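Local coordinates for protein EscN (Escherichia coli O127:H6, PDB 2OBL) that belongs to the type III secretion branch of the P-loop proteins related to the alpha and beta subunits of ATP synthase, at residues P186-G191 against S195-L200; R267-H270 against E276-R279; T147-A152 against V162-D167. The protein carries 1 engineered substitution. All blocks are in the same frame, centred on the assembly; numbering follows the deposited sequence.

In the fold
Three short-range contacts follow one another along the chain of EscN, none enclosing or crossing another. First comes interaction 3, which closes the loop that returns the chain from helix 138-156 to strand 161-167 in the central sheet of the nucleotide-binding domain. Interaction 1 then closes a tight loop at the surface of the same domain, folding residues 186-191 over the helix that begins just after them; the centres of these two contacts are about 22 Å apart. Last is interaction 2, where the chain has left the sheet and a short helical turn meets the start of helix 275-290, about 13 Å from interaction 3 at the nearest atoms.

Interaction 1: residues P186-G191 against S195-L200; sequences PDVRGG and SVFSSL
R189 lays its guanidinium over one face of the F197 ring, a cation-pi contact with CZ of R189 4.1 Å from the centroid of the F197 ring and only 14° off its normal. The two planes are not stacked flat but inclined by 49°, which tips NH2 of R189 inward over the centre of the ring, 3.4 Å from F197 CD1. A bend in the arginine chain (chi3 -57°) folds the group back over the phenyl, and the root of the chain joins in: R189 CB is 3.8 Å from F197 CZ. V188 adds an apolar touch, its CG1 coming obliquely to F197 CE2 at 3.7 Å, while the carbonyl oxygen of R189 lies at the ring's edge, in its plane.

In the loop behind, D187 OD1 accepts the backbone N-H of G191 at 2.9 Å, from above the carboxylate plane, and so ties the ends of the turn that carries V188 and R189. Glycines at 190 and 191 allow its positive phi angles. On the helix side, S199 OG bonds to V196 O at 2.8 Å and also to the hydroxyl of Y172. Helix 231-239 touches F197 through I232 and E235, and E235 forms a long, weak ion pair with R189 NH2. The R189 side chain is about 9 Å from a calcium ion held by N229 and D234.

Because R189 also touches a crystal neighbour, its pose in solution may differ. No hydrogen bond joins the two segments, so the loop is held on the helix by cation-pi attraction and van der Waals contact.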
ATOM      1  N   PRO A 186      16.022  14.408  21.940  1.00 18.27           N
ATOM      2  CA  PRO A 186      16.992  13.339  22.042  1.00 18.79           C
ATOM      3  C   PRO A 186      16.534  12.097  21.268  1.00 19.13           C
ATOM      4  O   PRO A 186      15.346  11.949  20.963  1.00 19.64           O
ATOM      5  CB  PRO A 186      17.017  13.043  23.542  1.00 19.18           C
ATOM      6  CG  PRO A 186      15.612  13.313  23.983  1.00 19.89           C
ATOM      7  CD  PRO A 186      15.060  14.389  23.057  1.00 19.09           C
ATOM      8  N   ASP A 187      17.488  11.238  20.931  1.00 18.97           N
ATOM      9  CA  ASP A 187      17.201   9.902  20.422  1.00 19.41           C
ATOM     10  C   ASP A 187      16.495   9.141  21.543  1.00 19.31           C
ATOM     11  O   ASP A 187      16.972   9.133  22.676  1.00 19.28           O
ATOM     12  CB  ASP A 187      18.532   9.229  20.065  1.00 20.52           C
ATOM     13  CG  ASP A 187      18.405   7.730  19.827  1.00 21.61           C
ATOM     14  OD1 ASP A 187      17.277   7.216  19.648  1.00 21.23           O
ATOM     15  OD2 ASP A 187      19.462   7.061  19.802  1.00 22.46           O
ATOM     16  N   VAL A 188      15.347   8.528  21.256  1.00 18.75           N
ATOM     17  CA  VAL A 188      14.718   7.668  22.267  1.00 19.39           C
ATOM     18  C   VAL A 188      14.827   6.191  21.907  1.00 18.97           C
ATOM     19  O   VAL A 188      15.077   5.363  22.772  1.00 18.98           O
ATOM     20  CB  VAL A 188      13.246   8.062  22.612  1.00 19.84           C
ATOM     21  CG1 VAL A 188      12.313   7.853  21.435  1.00 20.49           C
ATOM     22  CG2 VAL A 188      12.752   7.285  23.830  1.00 20.67           C
ATOM     23  N   ARG A 189      14.668   5.878  20.626  1.00 17.62           N
ATOM     24  CA  ARG A 189      14.733   4.501  20.137  1.00 17.92           C
ATOM     25  C   ARG A 189      15.271   4.504  18.721  1.00 16.39           C
ATOM     26  O   ARG A 189      14.684   5.139  17.850  1.00 15.08           O
ATOM     27  CB  ARG A 189      13.339   3.884  20.081  1.00 20.07           C
ATOM     28  CG  ARG A 189      12.915   3.125  21.305  1.00 22.88           C
ATOM     29  CD  ARG A 189      11.884   2.054  20.926  1.00 26.03           C
ATOM     30  NE  ARG A 189      10.704   2.609  20.258  1.00 27.77           N
ATOM     31  CZ  ARG A 189       9.753   3.300  20.884  1.00 28.75           C
ATOM     32  NH1 ARG A 189       9.851   3.537  22.185  1.00 29.01           N
ATOM     33  NH2 ARG A 189       8.706   3.760  20.214  1.00 28.86           N
ATOM     34  N   GLY A 190      16.370   3.790  18.494  1.00 15.60           N
ATOM     35  CA  GLY A 190      16.866   3.549  17.131  1.00 14.62           C
ATOM     36  C   GLY A 190      17.281   4.803  16.388  1.00 14.87           C
ATOM     37  O   GLY A 190      17.289   4.830  15.157  1.00 15.36           O
ATOM     38  N   GLY A 191      17.609   5.861  17.128  1.00 14.27           N
ATOM     39  CA  GLY A 191      17.974   7.125  16.498  1.00 14.47           C
ATOM     40  C   GLY A 191      16.820   8.104  16.305  1.00 14.78           C
ATOM     41  O   GLY A 191      17.045   9.260  15.903  1.00 15.45           O
ATOM     42  N   SER A 195       8.988  12.752  18.835  1.00 13.68           N
ATOM     43  CA  SER A 195       8.068  13.381  17.873  1.00 14.59           C
ATOM     44  C   SER A 195       7.674  12.481  16.693  1.00 14.29           C
ATOM     45  O   SER A 195       6.541  12.522  16.223  1.00 13.83           O
ATOM     46  CB  SER A 195       8.629  14.697  17.335  1.00 14.89           C
ATOM     47  OG  SER A 195       9.888  14.527  16.696  1.00 15.62           O
ATOM     48  N   VAL A 196       8.616  11.684  16.202  1.00 14.20           N
ATOM     49  CA  VAL A 196       8.329  10.848  15.045  1.00 14.05           C
ATOM     50  C   VAL A 196       7.321   9.769  15.450  1.00 13.68           C
ATOM     51  O   VAL A 196       6.338   9.529  14.751  1.00 13.61           O
ATOM     52  CB  VAL A 196       9.602  10.204  14.467  1.00 13.85           C
ATOM     53  CG1 VAL A 196       9.252   9.378  13.229  1.00 13.20           C
ATOM     54  CG2 VAL A 196      10.625  11.275  14.101  1.00 13.94           C
ATOM     55  N   PHE A 197       7.552   9.139  16.598  1.00 14.75           N
ATOM     56  CA  PHE A 197       6.633   8.104  17.059  1.00 15.69           C
ATOM     57  C   PHE A 197       5.219   8.633  17.263  1.00 15.94           C
ATOM     58  O   PHE A 197       4.259   8.028  16.800  1.00 17.73           O
ATOM     59  CB  PHE A 197       7.161   7.433  18.318  1.00 16.36           C
ATOM     60  CG  PHE A 197       8.420   6.666  18.077  1.00 15.36           C
ATOM     61  CD1 PHE A 197       8.392   5.488  17.355  1.00 16.57           C
ATOM     62  CD2 PHE A 197       9.637   7.157  18.527  1.00 14.38           C
ATOM     63  CE1 PHE A 197       9.563   4.771  17.109  1.00 16.35           C
ATOM     64  CE2 PHE A 197      10.804   6.452  18.303  1.00 14.32           C
ATOM     65  CZ  PHE A 197      10.771   5.258  17.582  1.00 15.47           C
ATOM     66  N   SER A 198       5.090   9.783  17.903  1.00 16.11           N
ATOM     67  CA  SER A 198       3.759  10.320  18.141  1.00 16.49           C
ATOM     68  C   SER A 198       3.076  10.771  16.841  1.00 15.55           C
ATOM     69  O   SER A 198       1.850  10.813  16.769  1.00 14.22           O
ATOM     70  CB  SER A 198       3.791  11.416  19.207  1.00 18.06           C
ATOM     71  OG  SER A 198       4.468  12.561  18.742  1.00 20.79           O
ATOM     72  N   SER A 199       3.858  11.048  15.795  1.00 15.01           N
ATOM     73  CA  SER A 199       3.266  11.507  14.524  1.00 15.00           C
ATOM     74  C   SER A 199       2.589  10.365  13.770  1.00 15.27           C
ATOM     75  O   SER A 199       1.662  10.591  12.981  1.00 14.09           O
ATOM     76  CB  SER A 199       4.311  12.177  13.622  1.00 15.04           C
ATOM     77  OG  SER A 199       5.087  11.188  12.932  1.00 15.53           O
ATOM     78  N   LEU A 200       3.058   9.139  13.996  1.00 14.76           N
ATOM     79  CA  LEU A 200       2.565   8.000  13.213  1.00 16.01           C
ATOM     80  C   LEU A 200       1.068   7.753  13.375  1.00 15.70           C
ATOM     81  O   LEU A 200       0.348   7.693  12.383  1.00 16.42           O
ATOM     82  CB  LEU A 200       3.366   6.720  13.504  1.00 15.53           C
ATOM     83  CG  LEU A 200       4.846   6.738  13.126  1.00 16.46           C
ATOM     84  CD1 LEU A 200       5.520   5.443  13.583  1.00 16.40           C
ATOM     85  CD2 LEU A 200       4.996   6.918  11.611  1.00 16.92           C
TER

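Interaction 2: residues R267-H270 against E276-R279; sequences RVMH and EHLR
The helical C-terminal part of EscN opens with a short, weakly bonded helical turn about 269-272, followed almost at once by the long helix 275-290, and this turn meets the start of the long helix through a methionine, a leucine and two histidines. L278 forms a fork between two partners: its CD1 is 4.0 Å from M269 CG, and its CD2 is 3.8 Å from H270 CB. M269 runs fully extended, with CG anti to the backbone N (chi1 175°), which carries its methyl past the leucine to the imidazole of H277. There M269 CE lies 3.8 Å from H277 NE2, approaching obliquely, and the two side chains cross at about a right angle. The imidazole is not left to apolar company, since NE2 donates a hydrogen bond to the carbonyl oxygen of G64, which helps to fix how the ring is turned. H270 contributes only the base of its side chain, as its ring leads away.

Around this joint, T67 in a loop touches both M269 and H277, and helix 335-345 covers H277 with Y335, I339 and L342. Just upstream, R267 makes backbone hydrogen bonds with D241, so the joint lies between the edge of the sheet domain and the terminal helices.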
ATOM      1  N   ARG A 267      -6.909  -7.686   8.343  1.00 15.32           N
ATOM      2  CA  ARG A 267      -7.749  -7.785   9.539  1.00 15.66           C
ATOM      3  C   ARG A 267      -9.225  -7.537   9.227  1.00 15.70           C
ATOM      4  O   ARG A 267     -10.087  -7.798  10.069  1.00 16.07           O
ATOM      5  CB  ARG A 267      -7.302  -6.813  10.636  1.00 15.74           C
ATOM      6  CG  ARG A 267      -5.898  -7.044  11.162  1.00 15.98           C
ATOM      7  CD  ARG A 267      -5.611  -6.131  12.351  1.00 16.20           C
ATOM      8  NE  ARG A 267      -6.365  -6.528  13.547  1.00 18.58           N
ATOM      9  CZ  ARG A 267      -5.868  -7.302  14.509  1.00 17.95           C
ATOM     10  NH1 ARG A 267      -4.625  -7.748  14.418  1.00 17.13           N
ATOM     11  NH2 ARG A 267      -6.607  -7.613  15.569  1.00 19.40           N
ATOM     12  N   VAL A 268      -9.506  -7.018   8.031  1.00 14.48           N
ATOM     13  CA  VAL A 268     -10.875  -6.636   7.673  1.00 14.48           C
ATOM     14  C   VAL A 268     -11.539  -7.587   6.678  1.00 14.06           C
ATOM     15  O   VAL A 268     -12.736  -7.503   6.449  1.00 14.82           O
ATOM     16  CB  VAL A 268     -10.963  -5.187   7.115  1.00 14.36           C
ATOM     17  CG1 VAL A 268     -10.266  -4.175   8.058  1.00 14.47           C
ATOM     18  CG2 VAL A 268     -10.408  -5.103   5.691  1.00 13.67           C
ATOM     19  N   MET A 269     -10.752  -8.463   6.057  1.00 14.93           N
ATOM     20  CA  MET A 269     -11.272  -9.342   5.015  1.00 14.25           C
ATOM     21  C   MET A 269     -12.559 -10.055   5.398  1.00 14.32           C
ATOM     22  O   MET A 269     -13.521 -10.063   4.631  1.00 13.73           O
ATOM     23  CB  MET A 269     -10.230 -10.378   4.616  1.00 14.41           C
ATOM     24  CG  MET A 269     -10.748 -11.405   3.608  1.00 13.76           C
ATOM     25  SD  MET A 269      -9.420 -12.411   2.942  1.00 14.90           S
ATOM     26  CE  MET A 269     -10.343 -13.323   1.683  1.00 13.92           C
ATOM     27  N   HIS A 270     -12.579 -10.670   6.572  1.00 14.51           N
ATOM     28  CA  HIS A 270     -13.746 -11.463   6.968  1.00 15.59           C
ATOM     29  C   HIS A 270     -15.022 -10.623   7.060  1.00 15.75           C
ATOM     30  O   HIS A 270     -16.145 -11.161   7.033  1.00 15.02           O
ATOM     31  CB  HIS A 270     -13.471 -12.197   8.281  1.00 16.48           C
ATOM     32  CG  HIS A 270     -13.405 -11.297   9.473  1.00 17.60           C
ATOM     33  ND1 HIS A 270     -12.332 -10.468   9.725  1.00 18.75           N
ATOM     34  CD2 HIS A 270     -14.281 -11.096  10.485  1.00 18.18           C
ATOM     35  CE1 HIS A 270     -12.550  -9.795  10.842  1.00 18.21           C
ATOM     36  NE2 HIS A 270     -13.726 -10.157  11.323  1.00 18.74           N
ATOM     37  N   GLU A 276     -18.301 -17.815   1.810  1.00 23.40           N
ATOM     38  CA  GLU A 276     -17.777 -18.750   0.819  1.00 23.24           C
ATOM     39  C   GLU A 276     -16.450 -18.266   0.240  1.00 22.35           C
ATOM     40  O   GLU A 276     -15.531 -19.058   0.033  1.00 21.48           O
ATOM     41  CB  GLU A 276     -18.800 -18.992  -0.293  1.00 24.96           C
ATOM     42  CG  GLU A 276     -20.251 -19.013   0.200  1.00 27.27           C
ATOM     43  CD  GLU A 276     -20.788 -17.606   0.453  1.00 28.58           C
ATOM     44  OE1 GLU A 276     -20.606 -16.742  -0.428  1.00 30.28           O
ATOM     45  OE2 GLU A 276     -21.379 -17.356   1.522  1.00 28.96           O
ATOM     46  N   HIS A 277     -16.362 -16.969  -0.030  1.00 20.95           N
ATOM     47  CA  HIS A 277     -15.116 -16.362  -0.477  1.00 20.74           C
ATOM     48  C   HIS A 277     -14.039 -16.607   0.601  1.00 20.52           C
ATOM     49  O   HIS A 277     -12.931 -17.049   0.297  1.00 20.39           O
ATOM     50  CB  HIS A 277     -15.339 -14.859  -0.716  1.00 20.56           C
ATOM     51  CG  HIS A 277     -14.117 -14.114  -1.165  1.00 20.25           C
ATOM     52  ND1 HIS A 277     -14.184 -12.869  -1.757  1.00 20.17           N
ATOM     53  CD2 HIS A 277     -12.802 -14.428  -1.101  1.00 20.42           C
ATOM     54  CE1 HIS A 277     -12.963 -12.450  -2.039  1.00 19.55           C
ATOM     55  NE2 HIS A 277     -12.107 -13.377  -1.653  1.00 19.84           N
ATOM     56  N   LEU A 278     -14.375 -16.342   1.859  1.00 20.50           N
ATOM     57  CA  LEU A 278     -13.420 -16.519   2.965  1.00 20.35           C
ATOM     58  C   LEU A 278     -12.924 -17.966   3.033  1.00 20.97           C
ATOM     59  O   LEU A 278     -11.731 -18.219   3.264  1.00 20.78           O
ATOM     60  CB  LEU A 278     -14.086 -16.143   4.295  1.00 20.59           C
ATOM     61  CG  LEU A 278     -13.172 -15.915   5.501  1.00 19.82           C
ATOM     62  CD1 LEU A 278     -12.240 -14.731   5.221  1.00 19.83           C
ATOM     63  CD2 LEU A 278     -13.999 -15.658   6.750  1.00 20.03           C
ATOM     64  N   ARG A 279     -13.850 -18.906   2.838  1.00 20.95           N
ATOM     65  CA  ARG A 279     -13.537 -20.340   2.876  1.00 21.52           C
ATOM     66  C   ARG A 279     -12.602 -20.751   1.749  1.00 20.45           C
ATOM     67  O   ARG A 279     -11.636 -21.483   1.978  1.00 21.01           O
ATOM     68  CB  ARG A 279     -14.804 -21.205   2.807  1.00 22.90           C
ATOM     69  CG  ARG A 279     -14.499 -22.703   2.967  1.00 25.74           C
ATOM     70  CD  ARG A 279     -15.331 -23.608   2.043  1.00 28.83           C
ATOM     71  NE  ARG A 279     -15.046 -23.401   0.616  1.00 31.57           N
ATOM     72  CZ  ARG A 279     -13.970 -23.851  -0.036  1.00 32.62           C
ATOM     73  NH1 ARG A 279     -13.835 -23.602  -1.336  1.00 33.08           N
ATOM     74  NH2 ARG A 279     -13.022 -24.541   0.593  1.00 32.91           N
TER

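Interaction 3: residues T147-A152 against V162-D167; sequences TATTIA and VLLMMD. With IMD (imidazole), chain D.
L164 points from the strand straight into the helix and spreads its two methyls along it: CD1 lies 3.9 Å from A148 CB, and CD2 is 3.8 Å from T149 OG1. With CG anti to the backbone N (chi1 172°), the leucine stands up from the sheet, and it crosses the threonine obliquely. That threonine hydroxyl is spent within its own helix, on the carbonyl oxygen of A145, so it meets the leucine only by packing. One turn further along the helix, A152 sits over V162, which straddles it: V162 CG1 touches A152 CB at 3.9 Å, and CG2 reaches A152 O at 3.7 Å. Small alanines at 148 and 152 keep the layers close; the axes of segments 147-152 and 162-167 approach to 9.1 Å and run antiparallel, at 175°.

L163 and M165 point away from the helix, and M165 packs on L88, I91 and C92 of helix 84-94, giving the strand a helix on both sides. At its end, D167 OD2 accepts a nearly straight hydrogen bond from N3 of a bound imidazole molecule (2.6 Å, 167°) and also pairs with K84, while OD1 is bonded to T220.

Helix 138-156 thus forms the link of a beta-alpha-beta crossover from strand 127-132, passing over strand 99-105 to strand 161-167. The hydrophobic strand ending in an aspartate beside the probable P-loop lysine is consistent with a Walker B motif of the P-loop NTPase fold.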
ATOM      1  N   THR A 147       0.923  17.024   3.760  1.00 12.12           N
ATOM      2  CA  THR A 147       0.344  17.623   2.558  1.00 12.97           C
ATOM      3  C   THR A 147      -0.518  16.617   1.796  1.00 13.08           C
ATOM      4  O   THR A 147      -1.675  16.894   1.451  1.00 12.80           O
ATOM      5  CB  THR A 147       1.454  18.138   1.637  1.00 13.84           C
ATOM      6  OG1 THR A 147       2.065  19.285   2.246  1.00 13.41           O
ATOM      7  CG2 THR A 147       0.908  18.490   0.254  1.00 13.84           C
ATOM      8  N   ALA A 148       0.037  15.436   1.564  1.00 11.95           N
ATOM      9  CA  ALA A 148      -0.698  14.368   0.900  1.00 12.19           C
ATOM     10  C   ALA A 148      -1.977  14.017   1.660  1.00 12.13           C
ATOM     11  O   ALA A 148      -3.042  13.878   1.073  1.00 11.27           O
ATOM     12  CB  ALA A 148       0.197  13.139   0.754  1.00 13.08           C
ATOM     13  N   THR A 149      -1.862  13.888   2.971  1.00 10.65           N
ATOM     14  CA  THR A 149      -2.999  13.498   3.794  1.00 11.19           C
ATOM     15  C   THR A 149      -4.103  14.561   3.715  1.00 11.48           C
ATOM     16  O   THR A 149      -5.286  14.246   3.566  1.00 11.99           O
ATOM     17  CB  THR A 149      -2.578  13.187   5.249  1.00 11.01           C
ATOM     18  OG1 THR A 149      -1.592  12.142   5.251  1.00 11.47           O
ATOM     19  CG2 THR A 149      -3.797  12.711   6.085  1.00 11.55           C
ATOM     20  N   THR A 150      -3.697  15.816   3.787  1.00 10.46           N
ATOM     21  CA  THR A 150      -4.626  16.948   3.730  1.00 12.44           C
ATOM     22  C   THR A 150      -5.344  17.007   2.385  1.00 12.25           C
ATOM     23  O   THR A 150      -6.541  17.254   2.318  1.00 12.20           O
ATOM     24  CB  THR A 150      -3.888  18.261   4.020  1.00 12.50           C
ATOM     25  OG1 THR A 150      -3.389  18.213   5.368  1.00 14.34           O
ATOM     26  CG2 THR A 150      -4.846  19.461   3.892  1.00 12.65           C
ATOM     27  N   ILE A 151      -4.605  16.774   1.310  1.00 12.50           N
ATOM     28  CA  ILE A 151      -5.205  16.749  -0.016  1.00 12.61           C
ATOM     29  C   ILE A 151      -6.209  15.592  -0.154  1.00 12.52           C
ATOM     30  O   ILE A 151      -7.289  15.753  -0.742  1.00 11.85           O
ATOM     31  CB  ILE A 151      -4.126  16.704  -1.113  1.00 13.27           C
ATOM     32  CG1 ILE A 151      -3.358  18.038  -1.157  1.00 12.37           C
ATOM     33  CG2 ILE A 151      -4.759  16.415  -2.471  1.00 13.76           C
ATOM     34  CD1 ILE A 151      -2.070  17.966  -1.969  1.00 13.46           C
ATOM     35  N   ALA A 152      -5.859  14.431   0.389  1.00 12.80           N
ATOM     36  CA  ALA A 152      -6.773  13.301   0.418  1.00 11.92           C
ATOM     37  C   ALA A 152      -8.064  13.660   1.144  1.00 12.36           C
ATOM     38  O   ALA A 152      -9.144  13.285   0.702  1.00 12.12           O
ATOM     39  CB  ALA A 152      -6.105  12.058   1.074  1.00 11.11           C
ATOM     40  N   VAL A 162     -11.113   7.986  -1.996  1.00 14.91           N
ATOM     41  CA  VAL A 162      -9.720   8.346  -2.226  1.00 13.70           C
ATOM     42  C   VAL A 162      -8.771   7.209  -1.833  1.00 12.40           C
ATOM     43  O   VAL A 162      -8.967   6.548  -0.822  1.00 13.69           O
ATOM     44  CB  VAL A 162      -9.352   9.606  -1.425  1.00 13.71           C
ATOM     45  CG1 VAL A 162      -7.896  10.007  -1.673  1.00 14.87           C
ATOM     46  CG2 VAL A 162     -10.309  10.766  -1.768  1.00 13.41           C
ATOM     47  N   LEU A 163      -7.761   6.977  -2.656  1.00 12.45           N
ATOM     48  CA  LEU A 163      -6.642   6.115  -2.264  1.00 13.26           C
ATOM     49  C   LEU A 163      -5.443   6.999  -1.967  1.00 13.28           C
ATOM     50  O   LEU A 163      -4.941   7.692  -2.854  1.00 13.73           O
ATOM     51  CB  LEU A 163      -6.294   5.115  -3.370  1.00 13.43           C
ATOM     52  CG  LEU A 163      -5.008   4.309  -3.153  1.00 14.52           C
ATOM     53  CD1 LEU A 163      -5.076   3.517  -1.856  1.00 14.32           C
ATOM     54  CD2 LEU A 163      -4.682   3.385  -4.340  1.00 15.00           C
ATOM     55  N   LEU A 164      -5.006   6.993  -0.711  1.00 13.01           N
ATOM     56  CA  LEU A 164      -3.779   7.685  -0.320  1.00 12.82           C
ATOM     57  C   LEU A 164      -2.654   6.656  -0.332  1.00 13.38           C
ATOM     58  O   LEU A 164      -2.739   5.627   0.340  1.00 12.60           O
ATOM     59  CB  LEU A 164      -3.923   8.263   1.085  1.00 13.69           C
ATOM     60  CG  LEU A 164      -2.661   8.860   1.727  1.00 13.46           C
ATOM     61  CD1 LEU A 164      -2.152  10.074   0.913  1.00 14.77           C
ATOM     62  CD2 LEU A 164      -2.983   9.269   3.163  1.00 13.75           C
ATOM     63  N   MET A 165      -1.606   6.919  -1.101  1.00 13.82           N
ATOM     64  CA  MET A 165      -0.526   5.953  -1.202  1.00 14.98           C
ATOM     65  C   MET A 165       0.795   6.642  -0.889  1.00 14.89           C
ATOM     66  O   MET A 165       1.229   7.537  -1.620  1.00 14.91           O
ATOM     67  CB  MET A 165      -0.496   5.297  -2.595  1.00 15.37           C
ATOM     68  CG  MET A 165       0.702   4.367  -2.795  1.00 17.31           C
ATOM     69  SD  MET A 165       0.812   3.542  -4.419  1.00 19.21           S
ATOM     70  CE  MET A 165      -0.547   2.390  -4.355  1.00 19.49           C
ATOM     71  N   MET A 166       1.418   6.237   0.207  1.00 14.22           N
ATOM     72  CA  MET A 166       2.603   6.916   0.692  1.00 16.07           C
ATOM     73  C   MET A 166       3.808   5.996   0.581  1.00 15.16           C
ATOM     74  O   MET A 166       3.896   4.993   1.283  1.00 13.45           O
ATOM     75  CB  MET A 166       2.413   7.357   2.139  1.00 17.24           C
ATOM     76  CG  MET A 166       3.666   8.038   2.679  1.00 18.89           C
ATOM     77  SD  MET A 166       3.522   8.593   4.381  1.00 23.33           S
ATOM     78  CE  MET A 166       1.940   9.389   4.319  1.00 21.56           C
ATOM     79  N   ASP A 167       4.727   6.344  -0.314  1.00 14.71           N
ATOM     80  CA  ASP A 167       5.937   5.563  -0.538  1.00 14.39           C
ATOM     81  C   ASP A 167       7.096   6.517  -0.227  1.00 12.84           C
ATOM     82  O   ASP A 167       7.515   7.267  -1.113  1.00 10.93           O
ATOM     83  CB  ASP A 167       5.975   5.104  -2.014  1.00 15.36           C
ATOM     84  CG  ASP A 167       7.102   4.108  -2.319  1.00 16.15           C
ATOM     85  OD1 ASP A 167       7.518   3.331  -1.435  1.00 15.75           O
ATOM     86  OD2 ASP A 167       7.584   4.097  -3.473  1.00 17.77           O
TER
HETATM   87  N1  IMD D1295       9.885   8.092  -4.675  1.00 29.33           N
HETATM   88  C2  IMD D1295       9.156   7.368  -3.797  1.00 28.24           C
HETATM   89  N3  IMD D1295       8.770   6.226  -4.421  1.00 29.78           N
HETATM   90  C4  IMD D1295       9.253   6.232  -5.690  1.00 29.18           C
HETATM   91  C5  IMD D1295       9.954   7.418  -5.852  1.00 29.06           C